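SH2 domain-containing protein 3C (Homo sapiens, PDB 3T6G) acts as an adapter in cell adhesion and migration, its C-terminal Cdc25-homology domain being closed, unfit for canonical nucleotide exchange, and required in that form to bind BCAR1. Local coordinates at residues E101-M106 / S147-M152; S107-V112 / E280-L285. The protein carries 2 engineered substitutions. All coordinates share one frame; numbering follows the deposited sequence.

How the contacts relate
Both contacts are built on helix 93-115, which gives residues 101-106 to contact 1 and the next turn and a half, 107-112, to contact 2. Helix 145-155 packs on it in contact 1 and helix 279-287 in contact 2; the centres of the contacts lie about 10 Å apart. Contact 1 is centred about 2 Å from the centre of the chain, contact 2 about 10 Å. The contacts touch directly: Ser107 OG is 2.5 Å from Ala150 O, a probable hydrogen bond, and Val151 CG2 packs 3.3 Å from Leu110 CD1. Gln282 of contact 2 packs against Thr105 and Met106. In sequence, 107-112 falls between the segments of contact 1, and 147-152 between those of contact 2.

Contact 1: E101-M106 / S147-M152; sequences ERFHTM and SFAAVM
Phe103 and Ala150 are the residues whose CA atoms lie nearest across segments 101-106 and 147-152, 5.4 Å apart. The axes of these two segments come within 8.7 Å and run broadly in the same direction, at a crossing angle of -37°. The small Ala150, whose CB is directed at the first helix, is consistent with this close CA approach; Ala149 stands to one side of it.

Phe103 accounts for the largest share of the 245 Å² buried here. Its CG stands anti to the backbone N (chi1 -170°), a torsion that carries the ring from the flank of its own helix across to the neighbouring backbone. Ala150 lies over one ring face: its CB is 4.1 Å from the Phe103 ring centroid and 27° off the ring normal, which meets the geometry of a CH-pi contact. Ala149 approaches differently, its CB lying in the ring plane at the edge, 3.7 Å from Phe103 CE1. The ring also reaches the main chain: Phe103 CE1 is 3.3 Å from Ala150 N, and Phe103 CZ is 3.5 Å from Ala149 O, which lies oblique to the ring. The aromatic side chain therefore fits against the Ala149-Ala150 peptide as well as both methyl groups.

Met106, one turn further on, extends the apolar seam with CG 4.0 Å from Ala150 CB. Bends at chi2 and chi3 turn the rest of its chain back, so that CE sits over a face of the Arg102 guanidinium, offset toward its rim. Asp61 ties the two helices together at this side: it forms a salt bridge with Arg102 NE and accepts a hydrogen bond from Ser147 OG. No hydrogen bond joins the segments directly. An aromatic ring laid against two alanines joins helices 93-115 and 145-155 in the all-helical Cdc25-homology (Ras-GEF) domain.

Contact 2: S107-V112 / E280-L285; sequences SIMLAV and EFQMRL
Met109 supplies the whole contact from helix 107-112, meeting Gln282, Leu285 and Phe281 of helix 280-285. It has 88 Å² covered, against 33 Å² for Gln282 and 23 Å² for Leu285. Its CG is anti to the backbone N (chi1 172°), and a bend at chi2 directs the thioether toward the side chains of the other segment, where the chain crosses each of its three partners at about a right angle.

Successive parts of Met109 meet different residues. Near the root, CG packs 3.8 Å from Gln282 NE2, and Met109 CB lies 4.0 Å from Gln282 CD. That amide nitrogen is hydrogen-bonded to Val276 O, so Gln282 gives Met109 a packing surface while its polar end is held by a separate partner. Further out, Leu285 CD2 makes van der Waals contact with both Met109 SD, at 3.4 Å, and the terminal methyl CE, at 3.6 Å, and so lies against the SD-CE bond.

The single long side chain bridges segment axes 10.7 Å apart at their closest, crossing at 56°, and joins helices 93-115 and 279-287 within the helical Cdc25-homology (Ras-GEF) domain. At its end, Met109 CE reaches the edge of the Phe281 ring, near the ring plane, 3.7 Å from Phe281 CE2. Helix 35-46 adds to this apolar cluster: Val41 touches both Met109 and Phe281, while Leu37 and Leu38 pack on Leu285.

Contact 1: E101-M106 / S147-M152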
ATOM      1  N   GLU A 101      -7.648   1.760   3.718  1.00 59.27           N
ATOM      2  CA  GLU A 101      -8.470   2.324   4.786  1.00 64.00           C
ATOM      3  C   GLU A 101      -7.620   2.444   6.034  1.00 62.81           C
ATOM      4  O   GLU A 101      -7.668   3.452   6.737  1.00 61.80           O
ATOM      5  CB  GLU A 101      -9.691   1.464   5.101  1.00 65.59           C
ATOM      6  CG  GLU A 101     -10.545   2.020   6.252  1.00 66.96           C
ATOM      7  CD  GLU A 101     -11.452   3.173   5.828  1.00 76.12           C
ATOM      8  OE1 GLU A 101     -11.944   3.138   4.683  1.00 85.37           O
ATOM      9  OE2 GLU A 101     -11.683   4.110   6.627  1.00 68.16           O
ATOM     10  N   ARG A 102      -6.822   1.414   6.285  1.00 57.77           N
ATOM     11  CA  ARG A 102      -6.037   1.379   7.503  1.00 64.52           C
ATOM     12  C   ARG A 102      -5.093   2.565   7.526  1.00 65.96           C
ATOM     13  O   ARG A 102      -5.081   3.346   8.483  1.00 64.89           O
ATOM     14  CB  ARG A 102      -5.243   0.074   7.646  1.00 60.02           C
ATOM     15  CG  ARG A 102      -4.695  -0.127   9.074  1.00 55.55           C
ATOM     16  CD  ARG A 102      -3.932  -1.438   9.265  1.00 55.17           C
ATOM     17  NE  ARG A 102      -3.044  -1.373  10.420  1.00 55.66           N
ATOM     18  CZ  ARG A 102      -3.463  -1.263  11.684  1.00 56.96           C
ATOM     19  NH1 ARG A 102      -4.763  -1.208  11.978  1.00 49.57           N
ATOM     20  NH2 ARG A 102      -2.582  -1.213  12.665  1.00 58.54           N
ATOM     21  N   PHE A 103      -4.299   2.666   6.467  1.00 61.73           N
ATOM     22  CA  PHE A 103      -3.335   3.738   6.270  1.00 60.24           C
ATOM     23  C   PHE A 103      -3.937   5.140   6.493  1.00 68.45           C
ATOM     24  O   PHE A 103      -3.543   5.855   7.433  1.00 62.26           O
ATOM     25  CB  PHE A 103      -2.756   3.626   4.865  1.00 53.67           C
ATOM     26  CG  PHE A 103      -1.573   4.518   4.609  1.00 58.49           C
ATOM     27  CD1 PHE A 103      -0.283   4.082   4.890  1.00 52.67           C
ATOM     28  CD2 PHE A 103      -1.743   5.774   4.051  1.00 53.71           C
ATOM     29  CE1 PHE A 103       0.809   4.887   4.632  1.00 55.25           C
ATOM     30  CE2 PHE A 103      -0.643   6.586   3.786  1.00 47.76           C
ATOM     31  CZ  PHE A 103       0.632   6.140   4.074  1.00 51.20           C
ATOM     32  N   HIS A 104      -4.891   5.548   5.662  1.00 64.11           N
ATOM     33  CA  HIS A 104      -5.381   6.899   5.848  1.00 67.72           C
ATOM     34  C   HIS A 104      -6.100   7.113   7.173  1.00 64.43           C
ATOM     35  O   HIS A 104      -5.995   8.177   7.778  1.00 63.73           O
ATOM     36  CB  HIS A 104      -6.220   7.432   4.685  1.00 76.74           C
ATOM     37  CG  HIS A 104      -6.373   8.928   4.723  1.00 88.52           C
ATOM     38  ND1 HIS A 104      -5.294   9.780   4.872  1.00 85.13           N
ATOM     39  CD2 HIS A 104      -7.473   9.720   4.693  1.00 88.09           C
ATOM     40  CE1 HIS A 104      -5.721  11.029   4.903  1.00 83.59           C
ATOM     41  NE2 HIS A 104      -7.038  11.022   4.793  1.00 85.95           N
ATOM     42  N   THR A 105      -6.844   6.110   7.616  1.00 64.57           N
ATOM     43  CA  THR A 105      -7.591   6.236   8.854  1.00 57.05           C
ATOM     44  C   THR A 105      -6.680   6.371  10.092  1.00 59.60           C
ATOM     45  O   THR A 105      -6.974   7.124  11.015  1.00 47.49           O
ATOM     46  CB  THR A 105      -8.585   5.116   8.975  1.00 53.30           C
ATOM     47  OG1 THR A 105      -9.629   5.379   8.045  1.00 59.36           O
ATOM     48  CG2 THR A 105      -9.192   5.043  10.385  1.00 46.97           C
ATOM     49  N   MET A 106      -5.565   5.657  10.072  1.00 55.94           N
ATOM     50  CA  MET A 106      -4.523   5.800  11.069  1.00 49.92           C
ATOM     51  C   MET A 106      -4.002   7.250  11.106  1.00 60.94           C
ATOM     52  O   MET A 106      -3.990   7.875  12.169  1.00 69.48           O
ATOM     53  CB  MET A 106      -3.398   4.821  10.728  1.00 45.97           C
ATOM     54  CG  MET A 106      -2.128   4.918  11.562  1.00 47.89           C
ATOM     55  SD  MET A 106      -2.331   4.240  13.213  1.00 67.11           S
ATOM     56  CE  MET A 106      -3.367   2.791  12.976  1.00 54.58           C
ATOM     57  N   SER A 147       3.272   1.718   8.584  1.00 60.37           N
ATOM     58  CA  SER A 147       2.905   2.727   9.590  1.00 54.79           C
ATOM     59  C   SER A 147       3.883   3.904   9.713  1.00 50.82           C
ATOM     60  O   SER A 147       3.480   5.018  10.036  1.00 51.66           O
ATOM     61  CB  SER A 147       2.611   2.088  10.951  1.00 47.41           C
ATOM     62  OG  SER A 147       1.247   1.659  10.974  1.00 52.69           O
ATOM     63  N   PHE A 148       5.156   3.659   9.443  1.00 46.18           N
ATOM     64  CA  PHE A 148       6.092   4.750   9.264  1.00 53.34           C
ATOM     65  C   PHE A 148       5.501   5.817   8.335  1.00 62.85           C
ATOM     66  O   PHE A 148       5.477   6.992   8.670  1.00 59.90           O
ATOM     67  CB  PHE A 148       7.395   4.233   8.684  1.00 48.91           C
ATOM     68  CG  PHE A 148       8.282   5.321   8.151  1.00 59.39           C
ATOM     69  CD1 PHE A 148       8.828   6.270   9.011  1.00 57.38           C
ATOM     70  CD2 PHE A 148       8.583   5.396   6.785  1.00 62.10           C
ATOM     71  CE1 PHE A 148       9.646   7.281   8.530  1.00 55.88           C
ATOM     72  CE2 PHE A 148       9.415   6.412   6.280  1.00 62.67           C
ATOM     73  CZ  PHE A 148       9.942   7.362   7.158  1.00 59.70           C
ATOM     74  N   ALA A 149       4.995   5.399   7.178  1.00 63.86           N
ATOM     75  CA  ALA A 149       4.480   6.342   6.183  1.00 56.87           C
ATOM     76  C   ALA A 149       3.111   6.857   6.578  1.00 58.66           C
ATOM     77  O   ALA A 149       2.726   7.963   6.213  1.00 58.46           O
ATOM     78  CB  ALA A 149       4.419   5.692   4.792  1.00 53.37           C
ATOM     79  N   ALA A 150       2.353   6.038   7.299  1.00 53.71           N
ATOM     80  CA  ALA A 150       1.079   6.505   7.808  1.00 55.64           C
ATOM     81  C   ALA A 150       1.317   7.596   8.878  1.00 57.51           C
ATOM     82  O   ALA A 150       0.493   8.497   9.057  1.00 57.39           O
ATOM     83  CB  ALA A 150       0.264   5.328   8.379  1.00 49.76           C
ATOM     84  N   VAL A 151       2.454   7.523   9.572  1.00 47.31           N
ATOM     85  CA  VAL A 151       2.722   8.461  10.651  1.00 58.47           C
ATOM     86  C   VAL A 151       3.221   9.791  10.095  1.00 61.46           C
ATOM     87  O   VAL A 151       2.695  10.844  10.458  1.00 66.43           O
ATOM     88  CB  VAL A 151       3.676   7.879  11.717  1.00 61.60           C
ATOM     89  CG1 VAL A 151       4.280   8.995  12.558  1.00 60.07           C
ATOM     90  CG2 VAL A 151       2.920   6.839  12.609  1.00 51.27           C
ATOM     91  N   MET A 152       4.236   9.724   9.233  1.00 52.18           N
ATOM     92  CA  MET A 152       4.630  10.824   8.346  1.00 58.25           C
ATOM     93  C   MET A 152       3.436  11.427   7.583  1.00 62.75           C
ATOM     94  O   MET A 152       3.326  12.636   7.453  1.00 67.42           O
ATOM     95  CB  MET A 152       5.672  10.327   7.345  1.00 51.06           C
ATOM     96  CG  MET A 152       6.903   9.725   8.016  1.00 53.56           C
ATOM     97  SD  MET A 152       7.954  11.005   8.736  1.00 63.24           S
ATOM     98  CE  MET A 152       8.265  11.995   7.282  1.00 56.26           C
TER

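Contact 2: S107-V112 / E280-L285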
ATOM      1  N   SER A 107      -3.575   7.775   9.955  1.00 57.64           N
ATOM      2  CA  SER A 107      -3.081   9.164   9.846  1.00 56.23           C
ATOM      3  C   SER A 107      -4.065  10.159  10.454  1.00 57.45           C
ATOM      4  O   SER A 107      -3.683  11.058  11.208  1.00 60.15           O
ATOM      5  CB  SER A 107      -2.815   9.528   8.395  1.00 53.56           C
ATOM      6  OG  SER A 107      -1.752   8.749   7.883  1.00 59.80           O
ATOM      7  N   ILE A 108      -5.343   9.957  10.173  1.00 52.56           N
ATOM      8  CA  ILE A 108      -6.367  10.763  10.807  1.00 56.20           C
ATOM      9  C   ILE A 108      -6.306  10.645  12.351  1.00 62.49           C
ATOM     10  O   ILE A 108      -6.325  11.649  13.065  1.00 64.84           O
ATOM     11  CB  ILE A 108      -7.747  10.347  10.300  1.00 52.82           C
ATOM     12  CG1 ILE A 108      -7.830  10.549   8.781  1.00 60.68           C
ATOM     13  CG2 ILE A 108      -8.827  11.138  11.002  1.00 50.22           C
ATOM     14  CD1 ILE A 108      -9.257  10.494   8.228  1.00 62.79           C
ATOM     15  N   MET A 109      -6.227   9.411  12.848  1.00 55.03           N
ATOM     16  CA  MET A 109      -6.218   9.132  14.283  1.00 53.47           C
ATOM     17  C   MET A 109      -5.098   9.928  14.933  1.00 53.15           C
ATOM     18  O   MET A 109      -5.334  10.706  15.846  1.00 55.26           O
ATOM     19  CB  MET A 109      -5.987   7.628  14.525  1.00 50.33           C
ATOM     20  CG  MET A 109      -5.769   7.228  15.994  1.00 52.36           C
ATOM     21  SD  MET A 109      -7.357   7.302  16.809  1.00 77.34           S
ATOM     22  CE  MET A 109      -7.072   6.226  18.212  1.00395.73           C
ATOM     23  N   LEU A 110      -3.876   9.713  14.452  1.00 48.01           N
ATOM     24  CA  LEU A 110      -2.720  10.449  14.928  1.00 58.53           C
ATOM     25  C   LEU A 110      -2.912  11.982  14.823  1.00 67.01           C
ATOM     26  O   LEU A 110      -2.561  12.711  15.743  1.00 63.90           O
ATOM     27  CB  LEU A 110      -1.444   9.977  14.204  1.00 48.78           C
ATOM     28  CG  LEU A 110      -1.216   8.491  14.506  1.00 47.27           C
ATOM     29  CD1 LEU A 110       0.052   7.923  13.890  1.00 44.36           C
ATOM     30  CD2 LEU A 110      -1.189   8.318  16.008  1.00 44.24           C
ATOM     31  N   ALA A 111      -3.480  12.466  13.720  1.00 70.25           N
ATOM     32  CA  ALA A 111      -3.667  13.907  13.560  1.00 64.99           C
ATOM     33  C   ALA A 111      -4.656  14.461  14.585  1.00 66.98           C
ATOM     34  O   ALA A 111      -4.477  15.566  15.097  1.00 65.81           O
ATOM     35  CB  ALA A 111      -4.118  14.241  12.152  1.00 59.71           C
ATOM     36  N   VAL A 112      -5.695  13.686  14.878  1.00 58.15           N
ATOM     37  CA  VAL A 112      -6.729  14.106  15.811  1.00 54.23           C
ATOM     38  C   VAL A 112      -6.210  14.179  17.266  1.00 59.61           C
ATOM     39  O   VAL A 112      -6.686  14.977  18.089  1.00 52.30           O
ATOM     40  CB  VAL A 112      -7.928  13.144  15.740  1.00 54.46           C
ATOM     41  CG1 VAL A 112      -8.931  13.427  16.860  1.00 50.15           C
ATOM     42  CG2 VAL A 112      -8.591  13.231  14.364  1.00 57.95           C
ATOM     43  N   GLU A 280     -10.964  -0.961  12.831  1.00 52.06           N
ATOM     44  CA  GLU A 280     -12.341  -1.014  13.301  1.00 58.56           C
ATOM     45  C   GLU A 280     -12.561  -0.101  14.506  1.00 62.09           C
ATOM     46  O   GLU A 280     -13.541   0.643  14.565  1.00 68.49           O
ATOM     47  CB  GLU A 280     -12.728  -2.451  13.664  1.00 64.32           C
ATOM     48  CG  GLU A 280     -12.304  -3.494  12.630  1.00 63.54           C
ATOM     49  CD  GLU A 280     -13.251  -4.695  12.574  1.00 77.20           C
ATOM     50  OE1 GLU A 280     -12.830  -5.790  12.140  1.00 82.58           O
ATOM     51  OE2 GLU A 280     -14.430  -4.546  12.949  1.00 85.58           O
ATOM     52  N   PHE A 281     -11.658  -0.157  15.479  1.00 61.09           N
ATOM     53  CA  PHE A 281     -11.772   0.734  16.630  1.00 60.38           C
ATOM     54  C   PHE A 281     -11.731   2.192  16.142  1.00 58.73           C
ATOM     55  O   PHE A 281     -12.562   3.028  16.534  1.00 57.04           O
ATOM     56  CB  PHE A 281     -10.662   0.470  17.659  1.00 56.17           C
ATOM     57  CG  PHE A 281     -10.494   1.584  18.663  1.00 58.45           C
ATOM     58  CD1 PHE A 281     -11.316   1.662  19.783  1.00 63.29           C
ATOM     59  CD2 PHE A 281      -9.517   2.556  18.487  1.00 63.56           C
ATOM     60  CE1 PHE A 281     -11.165   2.696  20.718  1.00 70.70           C
ATOM     61  CE2 PHE A 281      -9.353   3.597  19.417  1.00 62.32           C
ATOM     62  CZ  PHE A 281     -10.179   3.675  20.529  1.00 58.99           C
ATOM     63  N   GLN A 282     -10.780   2.486  15.262  1.00 49.49           N
ATOM     64  CA  GLN A 282     -10.659   3.840  14.738  1.00 55.98           C
ATOM     65  C   GLN A 282     -11.886   4.313  13.969  1.00 63.79           C
ATOM     66  O   GLN A 282     -12.415   5.386  14.245  1.00 68.40           O
ATOM     67  CB  GLN A 282      -9.377   3.985  13.943  1.00 51.80           C
ATOM     68  CG  GLN A 282      -8.175   3.728  14.849  1.00 61.32           C
ATOM     69  CD  GLN A 282      -6.864   3.751  14.124  1.00 56.08           C
ATOM     70  OE1 GLN A 282      -6.825   3.910  12.915  1.00 61.02           O
ATOM     71  NE2 GLN A 282      -5.774   3.568  14.859  1.00 55.53           N
ATOM     72  N   MET A 283     -12.365   3.504  13.032  1.00 61.69           N
ATOM     73  CA  MET A 283     -13.542   3.896  12.279  1.00 58.95           C
ATOM     74  C   MET A 283     -14.689   4.276  13.210  1.00 63.84           C
ATOM     75  O   MET A 283     -15.292   5.328  13.058  1.00 70.44           O
ATOM     76  CB  MET A 283     -13.944   2.799  11.288  1.00 62.12           C
ATOM     77  CG  MET A 283     -12.859   2.540  10.261  1.00 54.89           C
ATOM     78  SD  MET A 283     -13.189   1.126   9.215  1.00 67.81           S
ATOM     79  CE  MET A 283     -14.521   1.797   8.187  1.00 53.86           C
ATOM     80  N   ARG A 284     -14.968   3.429  14.192  1.00 70.27           N
ATOM     81  CA  ARG A 284     -16.020   3.695  15.175  1.00 71.05           C
ATOM     82  C   ARG A 284     -15.753   4.933  16.026  1.00 76.10           C
ATOM     83  O   ARG A 284     -16.647   5.758  16.258  1.00 78.04           O
ATOM     84  CB  ARG A 284     -16.191   2.480  16.081  1.00 72.76           C
ATOM     85  CG  ARG A 284     -17.039   1.382  15.465  1.00 61.44           C
ATOM     86  CD  ARG A 284     -18.485   1.778  15.577  1.00 64.85           C
ATOM     87  NE  ARG A 284     -19.323   0.594  15.662  1.00 86.95           N
ATOM     88  CZ  ARG A 284     -19.938   0.178  16.760  1.00 88.69           C
ATOM     89  NH1 ARG A 284     -19.831   0.865  17.887  1.00 78.78           N
ATOM     90  NH2 ARG A 284     -20.678  -0.924  16.716  1.00102.38           N
ATOM     91  N   LEU A 285     -14.518   5.058  16.500  1.00 73.88           N
ATOM     92  CA  LEU A 285     -14.106   6.251  17.235  1.00 66.48           C
ATOM     93  C   LEU A 285     -14.366   7.498  16.416  1.00 59.74           C
ATOM     94  O   LEU A 285     -15.052   8.406  16.846  1.00 61.28           O
ATOM     95  CB  LEU A 285     -12.615   6.184  17.545  1.00 62.64           C
ATOM     96  CG  LEU A 285     -11.989   7.461  18.087  1.00 62.58           C
ATOM     97  CD1 LEU A 285     -12.596   7.788  19.425  1.00 66.44           C
ATOM     98  CD2 LEU A 285     -10.486   7.271  18.206  1.00 64.73           C
TER